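Local coordinates for protein integral membrane indolylacetylinositol arabinosyltransferase EmbB (Mycolicibacterium smegmatis MC2 155, PDB 7BVC) that probably adds arabinose to the arabinan of cell-wall arabinogalactan, acting as a membrane-embedded arabinosyltransferase, and holds the drug ethambutol in a pocket, at residues Val131-Asn136 against Gln176-Pro181; Gln146-Thr151 against Ala159-Leu164; Val262-Gly267 against Ala369-Gly374; Ser841-Leu846 against Ala929-Ala934; Gln881-Glu886 against Ile945-Pro950. One frame throughout, in Å; residues are numbered along the deposited sequence.

Interaction 1. Residues Val131-Asn136 against Gln176-Pro181; sequences VVASVN and QRTGYP
With CG1 anti to its backbone N (chi1 177°), Val132 sends that methyl against the chain at Thr178 and Gly179 and leaves CG2 to face Tyr180. CG1 ends 3.4 Å from Thr178 O and 3.6 Å from Gly179 CA, so it rests on bare backbone where the glycine has no side chain. Tyr180 has CG anti to its carbonyl carbon (chi1 -65°), and its ring presents an edge to Val132 CG2, 4.0 Å from Tyr180 CD1. Val131 O lies at the same ring's edge, in its plane, near CE1.

One residue further along, Ala133 CB meets Thr178 CB at 3.6 Å, while Thr178 CG2, anti to the backbone N, sits 3.5 Å from Ala133 N. The other branch, Thr178 OG1, hydrogen-bonds to Gln176 O at 3.1 Å, coming from above that carbonyl's plane. This bond is consistent with the rotamer that leaves the methyl facing Ala133. Gln176, bent at chi2, crosses Val135 obliquely and lays CG 3.9 Å from Val135 CG2.

The two segments run nearly antiparallel, with the CA atoms of Ala133 and Thr178 5.0 Å apart, yet their backbones make no hydrogen bonds to each other. Those bonds go elsewhere: Val132 and Val135 pair with strand 122-127, Thr178 and Tyr180 with strand 157-159. Ala133 is the corner between strands 131-132 and 134-136. Side-chain packing between two separate antiparallel sheets of this kind is consistent with the beta-sandwich of a concanavalin-like domain.

Interaction 2. Residues Gln146-Thr151 against Ala159-Leu164; sequences QRIEIT and ADFVGL
Backbone hydrogen bonds set the register. Glu149 and Asp160 form a single antiparallel hydrogen-bonded bridge: Glu149 N gives to a lone pair of Asp160 O at 2.9 Å, and Asp160 N returns to Glu149 O at 2.8 Å, in the carbonyl plane. At the other end Gln146 N donates to Val162 O at 3.1 Å, nearly along the C=O axis. Ile148 CA adds a CA-H...O contact of 3.1 Å to Asp160 O, so this carbonyl is met by two donors.

Charged groups gather beside this bridge. Arg147 NH2 makes a salt bridge to Glu149 OE2, with the carboxylate at the edge of the guanidinium and in its plane; Val162 CB lies over one face of that group, 4.2 Å above it. Glu149 OE1 and Asp160 OD2 are like charges 4.3 Å apart, a repulsion that Arg147 probably eases.

Apolar packing occupies the opposite face. Ile148 and Phe161 run alongside each other in the same direction, with Ile148 CD1 3.6 Å from Phe161 CE2. The ring's further neighbours are Ala133 and Val140.

After Phe161 the chain reverses in a type II beta turn closed by Leu164 N to Phe161 O at 3.0 Å, Gly163 taking its positive phi. Cys145, disulfide-bonded to Cys85, immediately precedes Gln146. Strand 147-149 is an outermost strand of a three-stranded antiparallel sheet, and the isolated bridge extends that edge, consistent with a concanavalin-like domain.

Interaction 3. Residues Val262-Gly267 against Ala369-Gly374; sequences VTAVDG and AMWAAG
The first turn of helix 264-279 comes up against the side of helix 367-381, the two backbones closest at Val265 and Trp371, whose CA atoms are 6.2 Å apart. Both helices belong to the predicted transmembrane bundle of a GT-C glycosyltransferase fold, so this is helix-to-helix packing within the membrane domain.

Val265 does most of the work. Its CG1, anti to the backbone N (chi1 -178°), points at the turn between Met370 and Gly374, 3.8 Å from Met370 O and 4.4 Å from Gly374 CA. Gly374 offers only backbone here, and this is what lets the valine methyl settle against the helix. Ala264 contributes a looser apolar contact, its CB 4.3 Å from Trp371 CZ2.

Beside the valine, Met370 is bent at both chi2 and chi3, so that its tip turns toward the start of the other helix. There the methionine and threonine side chains cross at about a right angle, with Met370 CE 3.9 Å from Thr263 OG1. That hydroxyl makes a weak hydrogen bond of 3.4 Å to Asp266 OD2, an oxygen that also makes a salt bridge to Arg353. Trp348, on helix 342-355, touches both Val265 and Met370, so a third helix joins the contact.

The second valine methyl, Val265 CG2, makes a CH-pi contact over the face of Trp371, 3.6 Å from the centroid of the five-membered ring and 12° off its normal.

Interaction 4. Residues Ser841-Leu846 against Ala929-Ala934; sequences SAWYEL and AVRVVA
Arg931 leaves the strand with CG in the crowded position between backbone N and carbonyl carbon (chi1 70°), then runs fully extended to its guanidinium across the indole of Trp843. Its CB sits 3.2 Å from Ala842 O. CG comes next, 3.6 Å from Trp843 CZ3. CD then stands over the six-membered ring in a CH-pi contact, 3.6 Å from the centroid and 14° off the normal. NE follows at 3.4 Å from Trp843 CH2, and NH2 ends 3.5 Å from Trp843 CZ2. The guanidinium and indole planes are only 9° apart, so the charged group lies flat over the rim of the ring. NH1 reaches past the indole to a salt bridge with Glu886, which fixes the tip from the strand on the far side.

Below this layer the backbones pair. Tyr844 and Val930 are an antiparallel hydrogen-bonded pair, with Tyr844 N to Val930 O at 2.6 Å and Val930 N to Tyr844 O at 2.8 Å; Glu845 and Ala929 form the non-hydrogen-bonded pair beside it. Further along, Ser841 N donates to Val932 O at 3.2 Å, while Ser841 OG bonds to Leu761 O. Leu846 CG packs on Val930 CG2, on the face away from the arginine.

Strand 837-845 is one of the two outermost strands of a four-stranded antiparallel sheet in the C-terminal domain. Strand 929-936 runs next to it, and its other neighbour, strand 882-889, receives Val930 on Leu885 and Val932 on Val883.

Interaction 5. Residues Gln881-Glu886 against Ile945-Pro950; sequences QTVDLE and IAVTPP
Val883 lays both of its methyls against one methyl of Val947: CG2 is 3.7 Å and CG1 3.9 Å from Val947 CG1, the two side chains passing each other head to tail. This is face-to-face packing of a beta-sandwich, Val883 coming from one four-stranded antiparallel sheet of the C-terminal domain and Val947 from the other. The axes of strands 882-886 and 945-947 pass 8.7 Å apart at an angle of 27°, so the strands are roughly aligned and far too distant for backbone pairing.

Torsions decide which branches meet. Val947 has CG1 anti to its carbonyl carbon (chi1 -67°), and that methyl is the one reaching across. Ile945 puts CG1 in the crowded position between backbone N and carbonyl carbon (chi1 58°), which carries CD1 up to the facing strand, 4.1 Å from Thr882 O and a looser 4.4 Å from Val883 CG2. Leu885 continues the apolar layer by packing on Val860 and Ile862 of strand 860-866.

At the end of the sandwich Gln881 splits its roles. Its amide turns away from Ile945, and OE1 accepts a hydrogen bond from Leu937 N, next to Asp936 and Ser938, which bind the calcium ion together with Asp943. The aliphatic start of the same glutamine stays against the facing sheet, with Gln881 CB 3.6 Å from Ile945 CG2.

Overall arrangement
The five contacts fall into three regions of one chain. Interactions 1 and 2 share the concanavalin-like domain; their centres are about 10 Å apart, and they are tied by backbone pairing of Thr178 with Ala159 and by Ala133 packing on Phe161. Interaction 3 follows in the transmembrane bundle, about 78 Å from interaction 1 between centres. Last come interactions 4 and 5 in the C-terminal domain, again about 10 Å apart, their segments alternating along the chain; strands 929-936 and 882-889 are sheet neighbours, and Tyr844 packs on Pro950. A helical membrane body thus carries two well-separated beta domains, each with its own packed core.

Interaction 1. Residues Val131-Asn136 against Gln176-Pro181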
# COMPACT_ATOMS: atom_id res chain seq x y z
N VAL B 131 -17.14 -32.80 -16.47
CA VAL B 131 -17.79 -34.09 -16.69
C VAL B 131 -17.19 -34.75 -17.93
O VAL B 131 -17.22 -34.19 -19.03
CB VAL B 131 -19.31 -33.94 -16.81
CG1 VAL B 131 -19.68 -32.86 -17.82
CG2 VAL B 131 -19.94 -35.27 -17.19
N VAL B 132 -16.61 -35.93 -17.74
CA VAL B 132 -15.95 -36.67 -18.81
C VAL B 132 -16.62 -38.03 -18.93
O VAL B 132 -16.69 -38.78 -17.95
CB VAL B 132 -14.44 -36.83 -18.54
CG1 VAL B 132 -13.80 -37.66 -19.63
CG2 VAL B 132 -13.78 -35.47 -18.44
N ALA B 133 -17.11 -38.35 -20.12
CA ALA B 133 -17.63 -39.67 -20.46
C ALA B 133 -18.72 -40.12 -19.49
O ALA B 133 -18.60 -41.11 -18.77
CB ALA B 133 -16.49 -40.69 -20.50
N SER B 134 -19.81 -39.35 -19.49
CA SER B 134 -21.01 -39.76 -18.78
C SER B 134 -21.77 -40.79 -19.60
O SER B 134 -21.88 -40.66 -20.82
CB SER B 134 -21.90 -38.54 -18.50
OG SER B 134 -23.10 -38.93 -17.85
N VAL B 135 -22.29 -41.81 -18.93
CA VAL B 135 -22.98 -42.90 -19.61
C VAL B 135 -24.19 -43.31 -18.78
O VAL B 135 -24.21 -43.14 -17.56
CB VAL B 135 -22.02 -44.09 -19.86
CG1 VAL B 135 -22.77 -45.38 -20.16
CG2 VAL B 135 -21.06 -43.78 -21.00
N ASN B 136 -25.23 -43.81 -19.45
CA ASN B 136 -26.39 -44.33 -18.72
C ASN B 136 -26.05 -45.64 -18.02
O ASN B 136 -25.25 -46.44 -18.51
CB ASN B 136 -27.57 -44.52 -19.67
CG ASN B 136 -28.21 -43.21 -20.08
OD1 ASN B 136 -28.38 -42.31 -19.26
ND2 ASN B 136 -28.57 -43.10 -21.35
N GLN B 176 -17.13 -45.02 -27.46
CA GLN B 176 -17.45 -44.18 -26.32
C GLN B 176 -16.24 -43.46 -25.75
O GLN B 176 -16.30 -42.95 -24.62
CB GLN B 176 -18.13 -45.04 -25.24
CG GLN B 176 -18.98 -44.26 -24.24
CD GLN B 176 -20.13 -43.52 -24.90
OE1 GLN B 176 -20.92 -44.11 -25.64
NE2 GLN B 176 -20.23 -42.23 -24.62
N ARG B 177 -15.13 -43.40 -26.49
CA ARG B 177 -13.97 -42.65 -26.04
C ARG B 177 -14.32 -41.18 -25.89
O ARG B 177 -14.68 -40.51 -26.87
CB ARG B 177 -12.82 -42.82 -27.03
CG ARG B 177 -11.62 -41.95 -26.73
CD ARG B 177 -10.38 -42.51 -27.40
NE ARG B 177 -9.16 -41.99 -26.79
CZ ARG B 177 -8.56 -40.86 -27.16
NH1 ARG B 177 -9.07 -40.12 -28.13
NH2 ARG B 177 -7.45 -40.47 -26.55
N THR B 178 -14.23 -40.66 -24.67
CA THR B 178 -14.64 -39.29 -24.41
C THR B 178 -13.63 -38.63 -23.48
O THR B 178 -13.12 -39.26 -22.56
CB THR B 178 -16.04 -39.24 -23.78
OG1 THR B 178 -16.98 -39.89 -24.65
CG2 THR B 178 -16.49 -37.81 -23.55
N GLY B 179 -13.35 -37.35 -23.73
CA GLY B 179 -12.44 -36.64 -22.85
C GLY B 179 -12.06 -35.29 -23.41
O GLY B 179 -12.80 -34.69 -24.19
N TYR B 180 -10.88 -34.83 -23.00
CA TYR B 180 -10.37 -33.53 -23.40
C TYR B 180 -8.86 -33.59 -23.52
O TYR B 180 -8.20 -34.23 -22.69
CB TYR B 180 -10.77 -32.44 -22.39
CG TYR B 180 -12.26 -32.20 -22.32
CD1 TYR B 180 -13.06 -32.92 -21.44
CD2 TYR B 180 -12.87 -31.25 -23.13
CE1 TYR B 180 -14.41 -32.71 -21.38
CE2 TYR B 180 -14.23 -31.03 -23.06
CZ TYR B 180 -15.00 -31.76 -22.19
OH TYR B 180 -16.35 -31.55 -22.12
N PRO B 181 -8.28 -32.94 -24.54
CA PRO B 181 -6.82 -32.91 -24.71
C PRO B 181 -6.16 -31.76 -23.96
O PRO B 181 -5.42 -30.95 -24.54
CB PRO B 181 -6.66 -32.76 -26.23
CG PRO B 181 -7.84 -31.93 -26.62
CD PRO B 181 -8.97 -32.28 -25.67

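Interaction 2. Residues Gln146-Thr151 against Ala159-Leu164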
# COMPACT_ATOMS: atom_id res chain seq x y z
N GLN B 146 -16.98 -54.29 -21.32
CA GLN B 146 -15.82 -55.07 -20.93
C GLN B 146 -14.98 -54.38 -19.87
O GLN B 146 -14.67 -55.00 -18.84
CB GLN B 146 -14.95 -55.39 -22.17
CG GLN B 146 -15.61 -56.29 -23.19
CD GLN B 146 -14.66 -56.70 -24.30
OE1 GLN B 146 -14.54 -56.01 -25.31
NE2 GLN B 146 -13.98 -57.82 -24.11
N ARG B 147 -14.61 -53.12 -20.08
CA ARG B 147 -13.75 -52.39 -19.16
C ARG B 147 -14.12 -50.92 -19.21
O ARG B 147 -15.01 -50.50 -19.96
CB ARG B 147 -12.27 -52.59 -19.52
CG ARG B 147 -11.72 -53.97 -19.26
CD ARG B 147 -10.34 -54.12 -19.87
NE ARG B 147 -10.41 -54.61 -21.25
CZ ARG B 147 -9.94 -53.95 -22.30
NH1 ARG B 147 -10.05 -54.46 -23.51
NH2 ARG B 147 -9.36 -52.77 -22.13
N ILE B 148 -13.42 -50.13 -18.40
CA ILE B 148 -13.47 -48.67 -18.43
C ILE B 148 -12.06 -48.18 -18.13
O ILE B 148 -11.50 -48.50 -17.07
CB ILE B 148 -14.46 -48.08 -17.40
CG1 ILE B 148 -15.89 -48.52 -17.70
CG2 ILE B 148 -14.37 -46.57 -17.39
CD1 ILE B 148 -16.87 -48.17 -16.62
N GLU B 149 -11.48 -47.42 -19.05
CA GLU B 149 -10.07 -47.03 -18.98
C GLU B 149 -9.97 -45.51 -18.94
O GLU B 149 -10.38 -44.84 -19.89
CB GLU B 149 -9.29 -47.61 -20.16
CG GLU B 149 -9.14 -49.12 -20.07
CD GLU B 149 -8.47 -49.72 -21.29
OE1 GLU B 149 -8.32 -49.00 -22.30
OE2 GLU B 149 -8.08 -50.90 -21.23
N ILE B 150 -9.39 -44.98 -17.87
CA ILE B 150 -9.59 -43.59 -17.48
C ILE B 150 -8.29 -42.80 -17.59
O ILE B 150 -7.96 -42.00 -16.71
CB ILE B 150 -10.18 -43.51 -16.06
CG1 ILE B 150 -11.23 -44.61 -15.87
CG2 ILE B 150 -10.87 -42.17 -15.84
CD1 ILE B 150 -11.84 -44.64 -14.50
N THR B 151 -7.53 -43.05 -18.66
CA THR B 151 -6.16 -42.55 -18.76
C THR B 151 -6.09 -41.04 -18.60
O THR B 151 -6.98 -40.31 -19.04
CB THR B 151 -5.56 -42.97 -20.12
OG1 THR B 151 -5.64 -44.39 -20.26
CG2 THR B 151 -4.11 -42.55 -20.23
N ALA B 159 -11.50 -41.15 -21.12
CA ALA B 159 -12.18 -42.32 -20.58
C ALA B 159 -12.78 -43.13 -21.72
O ALA B 159 -13.50 -42.59 -22.56
CB ALA B 159 -13.27 -41.90 -19.59
N ASP B 160 -12.46 -44.42 -21.73
CA ASP B 160 -12.90 -45.37 -22.75
C ASP B 160 -13.81 -46.40 -22.11
O ASP B 160 -13.60 -46.83 -20.98
CB ASP B 160 -11.70 -46.08 -23.39
CG ASP B 160 -10.79 -45.13 -24.13
OD1 ASP B 160 -11.27 -44.08 -24.58
OD2 ASP B 160 -9.59 -45.44 -24.26
N PHE B 161 -14.81 -46.83 -22.88
CA PHE B 161 -15.84 -47.74 -22.41
C PHE B 161 -15.87 -48.99 -23.29
O PHE B 161 -16.92 -49.34 -23.82
CB PHE B 161 -17.21 -47.06 -22.42
CG PHE B 161 -17.48 -46.21 -21.22
CD1 PHE B 161 -17.07 -44.89 -21.19
CD2 PHE B 161 -18.14 -46.73 -20.12
CE1 PHE B 161 -17.32 -44.10 -20.08
CE2 PHE B 161 -18.39 -45.94 -19.02
CZ PHE B 161 -17.98 -44.63 -19.00
N VAL B 162 -14.71 -49.64 -23.43
CA VAL B 162 -14.48 -50.70 -24.40
C VAL B 162 -15.64 -51.68 -24.44
O VAL B 162 -16.08 -52.19 -23.40
CB VAL B 162 -13.17 -51.44 -24.08
CG1 VAL B 162 -12.79 -52.38 -25.21
CG2 VAL B 162 -12.05 -50.45 -23.79
N GLY B 163 -16.15 -51.94 -25.64
CA GLY B 163 -17.33 -52.75 -25.84
C GLY B 163 -18.57 -51.97 -26.21
O GLY B 163 -19.49 -52.54 -26.80
N LEU B 164 -18.62 -50.69 -25.87
CA LEU B 164 -19.76 -49.83 -26.15
C LEU B 164 -19.47 -48.92 -27.34
O LEU B 164 -18.32 -48.56 -27.60
CB LEU B 164 -20.12 -48.99 -24.93
CG LEU B 164 -21.21 -49.51 -24.00
CD1 LEU B 164 -20.72 -50.72 -23.22
CD2 LEU B 164 -21.68 -48.41 -23.06

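Interaction 3. Residues Val262-Gly267 against Ala369-Gly374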
# COMPACT_ATOMS: atom_id res chain seq x y z
N VAL B 262 43.58 -1.93 22.31
CA VAL B 262 42.30 -2.10 23.00
C VAL B 262 41.81 -0.73 23.43
O VAL B 262 42.56 0.05 24.03
CB VAL B 262 42.42 -3.04 24.21
CG1 VAL B 262 41.09 -3.12 24.95
CG2 VAL B 262 42.87 -4.42 23.77
N THR B 263 40.56 -0.43 23.12
CA THR B 263 39.91 0.82 23.50
C THR B 263 38.67 0.53 24.33
O THR B 263 38.39 -0.62 24.68
CB THR B 263 39.56 1.64 22.25
OG1 THR B 263 38.85 0.81 21.32
CG2 THR B 263 40.81 2.17 21.59
N ALA B 264 37.93 1.58 24.66
CA ALA B 264 36.70 1.44 25.42
C ALA B 264 35.50 1.15 24.53
O ALA B 264 34.42 0.82 25.06
CB ALA B 264 36.43 2.70 26.24
N VAL B 265 35.64 1.25 23.21
CA VAL B 265 34.54 0.94 22.31
C VAL B 265 34.45 -0.57 22.08
O VAL B 265 33.36 -1.10 21.86
CB VAL B 265 34.70 1.71 20.99
CG1 VAL B 265 33.54 1.43 20.06
CG2 VAL B 265 34.85 3.19 21.26
N ASP B 266 35.59 -1.27 22.12
CA ASP B 266 35.59 -2.71 21.89
C ASP B 266 34.79 -3.43 22.96
O ASP B 266 33.96 -4.29 22.65
CB ASP B 266 37.02 -3.23 21.85
CG ASP B 266 37.75 -2.82 20.59
OD1 ASP B 266 37.11 -2.75 19.52
OD2 ASP B 266 38.97 -2.56 20.67
N GLY B 267 35.03 -3.10 24.23
CA GLY B 267 34.26 -3.71 25.30
C GLY B 267 32.78 -3.43 25.17
O GLY B 267 31.95 -4.33 25.33
N ALA B 369 34.85 9.28 16.11
CA ALA B 369 34.62 8.46 14.92
C ALA B 369 34.49 6.99 15.27
O ALA B 369 33.63 6.28 14.73
CB ALA B 369 35.73 8.68 13.90
N MET B 370 35.33 6.50 16.19
CA MET B 370 35.23 5.11 16.62
C MET B 370 33.91 4.86 17.34
O MET B 370 33.25 3.84 17.11
CB MET B 370 36.41 4.75 17.52
CG MET B 370 37.65 4.30 16.77
SD MET B 370 37.52 2.61 16.15
CE MET B 370 37.72 1.69 17.67
N TRP B 371 33.52 5.78 18.23
CA TRP B 371 32.24 5.63 18.92
C TRP B 371 31.08 5.62 17.93
O TRP B 371 30.16 4.82 18.06
CB TRP B 371 32.06 6.74 19.94
CG TRP B 371 32.74 6.47 21.25
CD1 TRP B 371 33.90 7.02 21.70
CD2 TRP B 371 32.31 5.56 22.26
NE1 TRP B 371 34.21 6.52 22.94
CE2 TRP B 371 33.25 5.62 23.31
CE3 TRP B 371 31.21 4.71 22.40
CZ2 TRP B 371 33.13 4.86 24.46
CZ3 TRP B 371 31.09 3.95 23.55
CH2 TRP B 371 32.05 4.03 24.56
N ALA B 372 31.13 6.50 16.93
CA ALA B 372 30.06 6.56 15.94
C ALA B 372 29.99 5.26 15.14
O ALA B 372 28.90 4.71 14.93
CB ALA B 372 30.28 7.75 15.00
N ALA B 373 31.14 4.76 14.69
CA ALA B 373 31.16 3.51 13.94
C ALA B 373 30.58 2.37 14.77
O ALA B 373 29.71 1.62 14.29
CB ALA B 373 32.58 3.18 13.49
N GLY B 374 31.04 2.23 16.01
CA GLY B 374 30.54 1.15 16.85
C GLY B 374 29.05 1.24 17.11
O GLY B 374 28.32 0.25 16.99

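Interaction 4. Residues Ser841-Leu846 against Ala929-Ala934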
# COMPACT_ATOMS: atom_id res chain seq x y z
N SER B 841 -28.09 -14.50 36.46
CA SER B 841 -28.21 -15.94 36.60
C SER B 841 -28.35 -16.33 38.07
O SER B 841 -28.33 -15.49 38.97
CB SER B 841 -27.01 -16.64 35.98
OG SER B 841 -26.95 -16.41 34.58
N ALA B 842 -28.51 -17.63 38.30
CA ALA B 842 -28.52 -18.15 39.66
C ALA B 842 -27.11 -18.11 40.23
O ALA B 842 -26.13 -17.77 39.56
CB ALA B 842 -29.07 -19.57 39.68
N TRP B 843 -27.00 -18.48 41.51
CA TRP B 843 -25.71 -18.51 42.19
C TRP B 843 -25.01 -19.83 41.88
O TRP B 843 -25.52 -20.90 42.22
CB TRP B 843 -25.90 -18.34 43.69
CG TRP B 843 -26.36 -16.97 44.09
CD1 TRP B 843 -27.56 -16.64 44.64
CD2 TRP B 843 -25.62 -15.75 43.98
NE1 TRP B 843 -27.62 -15.29 44.88
CE2 TRP B 843 -26.44 -14.72 44.48
CE3 TRP B 843 -24.35 -15.43 43.50
CZ2 TRP B 843 -26.03 -13.39 44.52
CZ3 TRP B 843 -23.94 -14.11 43.54
CH2 TRP B 843 -24.78 -13.11 44.04
N TYR B 844 -23.85 -19.75 41.24
CA TYR B 844 -23.09 -20.92 40.84
C TYR B 844 -21.99 -21.18 41.87
O TYR B 844 -21.21 -20.27 42.18
CB TYR B 844 -22.50 -20.73 39.44
CG TYR B 844 -23.51 -20.89 38.33
CD1 TYR B 844 -23.98 -22.15 37.97
CD2 TYR B 844 -24.00 -19.79 37.65
CE1 TYR B 844 -24.90 -22.30 36.96
CE2 TYR B 844 -24.93 -19.93 36.64
CZ TYR B 844 -25.38 -21.19 36.30
OH TYR B 844 -26.30 -21.34 35.30
N GLU B 845 -21.94 -22.41 42.38
CA GLU B 845 -20.98 -22.77 43.41
C GLU B 845 -19.55 -22.56 42.92
O GLU B 845 -19.26 -22.63 41.73
CB GLU B 845 -21.19 -24.24 43.80
CG GLU B 845 -20.28 -24.74 44.92
CD GLU B 845 -20.37 -26.24 45.12
OE1 GLU B 845 -21.12 -26.90 44.37
OE2 GLU B 845 -19.68 -26.76 46.02
N LEU B 846 -18.64 -22.28 43.88
CA LEU B 846 -17.21 -22.32 43.63
C LEU B 846 -16.64 -23.63 44.17
O LEU B 846 -17.15 -24.18 45.15
CB LEU B 846 -16.51 -21.13 44.28
CG LEU B 846 -16.42 -19.86 43.43
CD1 LEU B 846 -15.78 -18.73 44.21
CD2 LEU B 846 -15.67 -20.12 42.13
N ALA B 929 -20.09 -18.03 45.93
CA ALA B 929 -20.78 -18.35 44.70
C ALA B 929 -20.55 -17.24 43.69
O ALA B 929 -20.04 -16.17 44.00
CB ALA B 929 -22.28 -18.56 44.94
N VAL B 930 -20.98 -17.52 42.46
CA VAL B 930 -20.68 -16.69 41.30
C VAL B 930 -21.90 -16.67 40.39
O VAL B 930 -22.60 -17.68 40.25
CB VAL B 930 -19.43 -17.23 40.56
CG1 VAL B 930 -19.39 -16.77 39.13
CG2 VAL B 930 -18.16 -16.80 41.28
N ARG B 931 -22.18 -15.51 39.80
CA ARG B 931 -23.28 -15.40 38.85
C ARG B 931 -22.91 -14.40 37.76
O ARG B 931 -21.99 -13.58 37.91
CB ARG B 931 -24.58 -14.97 39.53
CG ARG B 931 -24.61 -13.54 40.02
CD ARG B 931 -25.94 -13.23 40.67
NE ARG B 931 -26.01 -11.86 41.15
CZ ARG B 931 -27.07 -11.34 41.78
NH1 ARG B 931 -27.05 -10.08 42.19
NH2 ARG B 931 -28.14 -12.09 42.00
N VAL B 932 -23.64 -14.47 36.65
CA VAL B 932 -23.38 -13.66 35.47
C VAL B 932 -24.40 -12.53 35.41
O VAL B 932 -25.61 -12.77 35.51
CB VAL B 932 -23.45 -14.51 34.19
CG1 VAL B 932 -23.02 -13.69 32.98
CG2 VAL B 932 -22.60 -15.76 34.33
N VAL B 933 -23.91 -11.31 35.25
CA VAL B 933 -24.76 -10.13 35.06
C VAL B 933 -24.48 -9.59 33.67
O VAL B 933 -23.38 -9.09 33.39
CB VAL B 933 -24.54 -9.07 36.15
CG1 VAL B 933 -25.14 -9.54 37.46
CG2 VAL B 933 -23.06 -8.79 36.35
N ALA B 934 -25.46 -9.70 32.78
CA ALA B 934 -25.33 -9.25 31.40
C ALA B 934 -26.35 -8.15 31.13
O ALA B 934 -27.45 -8.16 31.68
CB ALA B 934 -25.54 -10.40 30.42

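Interaction 5. Residues Gln881-Glu886 against Ile945-Pro950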
# COMPACT_ATOMS: atom_id res chain seq x y z
N GLN B 881 -21.61 -3.49 25.04
CA GLN B 881 -22.50 -4.00 26.07
C GLN B 881 -21.72 -4.86 27.06
O GLN B 881 -20.60 -5.31 26.79
CB GLN B 881 -23.64 -4.79 25.43
CG GLN B 881 -24.30 -4.07 24.27
CD GLN B 881 -24.61 -2.62 24.58
OE1 GLN B 881 -25.20 -2.30 25.61
NE2 GLN B 881 -24.19 -1.73 23.69
N THR B 882 -22.32 -5.10 28.23
CA THR B 882 -21.56 -5.60 29.36
C THR B 882 -21.96 -7.03 29.73
O THR B 882 -23.14 -7.38 29.70
CB THR B 882 -21.74 -4.70 30.59
OG1 THR B 882 -23.11 -4.72 31.00
CG2 THR B 882 -21.33 -3.28 30.27
N VAL B 883 -20.95 -7.83 30.05
CA VAL B 883 -21.12 -9.12 30.72
C VAL B 883 -20.07 -9.20 31.81
O VAL B 883 -18.87 -9.15 31.52
CB VAL B 883 -20.98 -10.31 29.75
CG1 VAL B 883 -21.04 -11.62 30.52
CG2 VAL B 883 -22.07 -10.27 28.70
N ASP B 884 -20.51 -9.30 33.06
CA ASP B 884 -19.60 -9.29 34.19
C ASP B 884 -19.80 -10.51 35.08
O ASP B 884 -20.53 -11.44 34.70
CB ASP B 884 -19.76 -8.00 35.01
CG ASP B 884 -19.07 -6.82 34.37
OD1 ASP B 884 -18.31 -7.02 33.40
OD2 ASP B 884 -19.28 -5.68 34.83
N LEU B 885 -19.17 -10.52 36.25
CA LEU B 885 -19.20 -11.69 37.11
C LEU B 885 -19.30 -11.22 38.55
O LEU B 885 -18.35 -10.64 39.08
CB LEU B 885 -17.95 -12.54 36.91
CG LEU B 885 -18.06 -13.99 37.37
CD1 LEU B 885 -18.70 -14.82 36.27
CD2 LEU B 885 -16.71 -14.55 37.76
N GLU B 886 -20.44 -11.48 39.19
CA GLU B 886 -20.63 -11.13 40.59
C GLU B 886 -20.30 -12.32 41.48
O GLU B 886 -20.67 -13.46 41.17
CB GLU B 886 -22.06 -10.67 40.84
CG GLU B 886 -22.29 -9.19 40.59
CD GLU B 886 -23.31 -8.60 41.53
OE1 GLU B 886 -23.94 -9.37 42.29
OE2 GLU B 886 -23.49 -7.36 41.51
N ILE B 945 -25.74 -9.36 22.51
CA ILE B 945 -24.85 -10.21 23.31
C ILE B 945 -25.47 -11.60 23.42
O ILE B 945 -26.62 -11.83 23.05
CB ILE B 945 -24.58 -9.63 24.71
CG1 ILE B 945 -25.88 -9.44 25.49
CG2 ILE B 945 -23.82 -8.32 24.63
CD1 ILE B 945 -25.71 -8.64 26.77
N ALA B 946 -24.68 -12.53 23.94
CA ALA B 946 -25.08 -13.91 24.16
C ALA B 946 -24.07 -14.55 25.10
O ALA B 946 -22.87 -14.32 24.96
CB ALA B 946 -25.15 -14.69 22.84
N VAL B 947 -24.56 -15.35 26.05
CA VAL B 947 -23.74 -15.86 27.13
C VAL B 947 -23.97 -17.36 27.30
O VAL B 947 -24.69 -17.99 26.53
CB VAL B 947 -24.00 -15.12 28.46
CG1 VAL B 947 -23.53 -13.68 28.37
CG2 VAL B 947 -25.48 -15.18 28.82
N THR B 948 -23.32 -17.92 28.32
CA THR B 948 -23.42 -19.32 28.67
C THR B 948 -22.95 -19.47 30.11
O THR B 948 -22.23 -18.60 30.62
CB THR B 948 -22.58 -20.19 27.72
OG1 THR B 948 -23.05 -21.55 27.76
CG2 THR B 948 -21.13 -20.20 28.16
N PRO B 949 -23.35 -20.53 30.81
CA PRO B 949 -22.98 -20.67 32.23
C PRO B 949 -21.48 -20.65 32.44
O PRO B 949 -20.71 -20.97 31.52
CB PRO B 949 -23.59 -22.03 32.62
CG PRO B 949 -24.00 -22.67 31.33
CD PRO B 949 -24.34 -21.54 30.43
N PRO B 950 -21.02 -20.28 33.63
CA PRO B 950 -19.58 -20.14 33.87
C PRO B 950 -18.88 -21.48 34.03
O PRO B 950 -19.46 -22.45 34.53
CB PRO B 950 -19.51 -19.32 35.16
CG PRO B 950 -20.90 -18.83 35.42
CD PRO B 950 -21.81 -19.83 34.79